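Local coordinates for protein galactose-binding lectin (PDB 6VAW) that binds galactose and galactose-containing ligands as a calcium- and manganese-dependent homotetrameric legume lectin, at the interface of chains A and B. Numbering follows the deposited sequence. Chains: chain A/B, Galactose-binding lectin.

The interface of chains A and B. Residues chain A 27, 33, 37, 217; chain B 28-30.
B:Ser28 and B:Asn29, in a turn between short strands, push against A:Leu27, A:Gln33, A:Leu37 and A:Ile217 of the facing subunit. B:Ser28 is the main contact residue, with 63 Å² of its surface hidden by chain A. Its hydroxyl OG accepts a hydrogen bond from the side-chain amide NE2 of A:Gln33 at 2.8 Å. The bond is bent, with 135° at the hydrogen, and OG lies 27° out of the A:Gln33 amide plane. A:Gln33 reaches it with an extended chain, CG anti to the backbone N (chi1 -175°). The same OG packs against methyl CD2 of A:Leu27 at 3.3 Å. It sits between the A:Gln33 amide and this methyl, which places the hydroxyl against both side chains. The other A:Leu27 methyl, CD1, lies 3.8 Å from the amide ND2 of B:Asn29, a van der Waals contact. A:Ile217, at the start of strand 217-229, packs against B:Asn29. Its tip methyl CD1 touches the backbone at CA of B:Asn29 at 3.6 Å, and its branch methyl CG2 sits 3.8 Å from CB of the same residue. The B:Asn29 side chain slants across that of A:Ile217. A:Leu37 adds a looser contact, its methyl CD2 3.8 Å from the carbonyl O of B:Ser28. The patch is small: leucine and isoleucine methyls of chain A pack around a polar turn of chain B, with the A:Gln33 to B:Ser28 hydrogen bond among them. A two-fold axis repeats it with the chains exchanged. The protein is a homotetramer, and this patch probably helps to fix how two of its subunits are set against each other.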
# COMPACT_ATOMS: atom_id res chain seq x y z
N LEU A 27 -15.49 19.86 1.37
CA LEU A 27 -14.33 20.60 0.84
C LEU A 27 -14.36 20.56 -0.70
O LEU A 27 -15.03 19.71 -1.28
CB LEU A 27 -13.01 20.04 1.39
CG LEU A 27 -12.93 19.76 2.90
CD1 LEU A 27 -11.67 18.99 3.24
CD2 LEU A 27 -13.02 21.04 3.73
N GLN A 33 -15.83 16.88 5.69
CA GLN A 33 -15.16 17.24 6.94
C GLN A 33 -16.26 17.29 7.97
O GLN A 33 -17.17 18.12 7.85
CB GLN A 33 -14.38 18.56 6.83
CG GLN A 33 -13.60 18.87 8.09
CD GLN A 33 -12.81 20.14 8.06
OE1 GLN A 33 -12.91 20.98 8.95
NE2 GLN A 33 -11.94 20.27 7.07
N LEU A 37 -13.16 22.93 13.40
CA LEU A 37 -11.95 23.10 14.21
C LEU A 37 -11.97 24.33 15.16
O LEU A 37 -11.17 24.37 16.10
CB LEU A 37 -10.74 23.22 13.27
CG LEU A 37 -10.12 21.95 12.62
CD1 LEU A 37 -10.72 20.61 13.14
CD2 LEU A 37 -10.12 22.03 11.11
N ILE A 217 -8.93 17.05 12.53
CA ILE A 217 -9.58 16.97 11.22
C ILE A 217 -10.17 15.56 11.07
O ILE A 217 -9.44 14.59 11.26
CB ILE A 217 -8.57 17.31 10.08
CG1 ILE A 217 -8.09 18.78 10.16
CG2 ILE A 217 -9.15 17.03 8.70
CD1 ILE A 217 -6.62 18.98 9.74
N SER B 28 -8.88 23.54 5.09
CA SER B 28 -8.99 23.31 6.53
C SER B 28 -8.31 22.02 6.98
O SER B 28 -7.83 21.96 8.11
CB SER B 28 -10.46 23.32 6.98
OG SER B 28 -11.34 22.79 6.01
N ASN B 29 -8.18 21.03 6.06
CA ASN B 29 -7.51 19.76 6.36
C ASN B 29 -5.96 19.87 6.30
O ASN B 29 -5.27 18.90 6.60
CB ASN B 29 -8.01 18.63 5.44
CG ASN B 29 -7.67 18.75 3.98
OD1 ASN B 29 -7.02 19.69 3.52
ND2 ASN B 29 -8.10 17.78 3.20
N GLY B 30 -5.44 21.03 5.92
CA GLY B 30 -4.00 21.29 5.84
C GLY B 30 -3.37 21.08 4.47
O GLY B 30 -2.16 21.30 4.32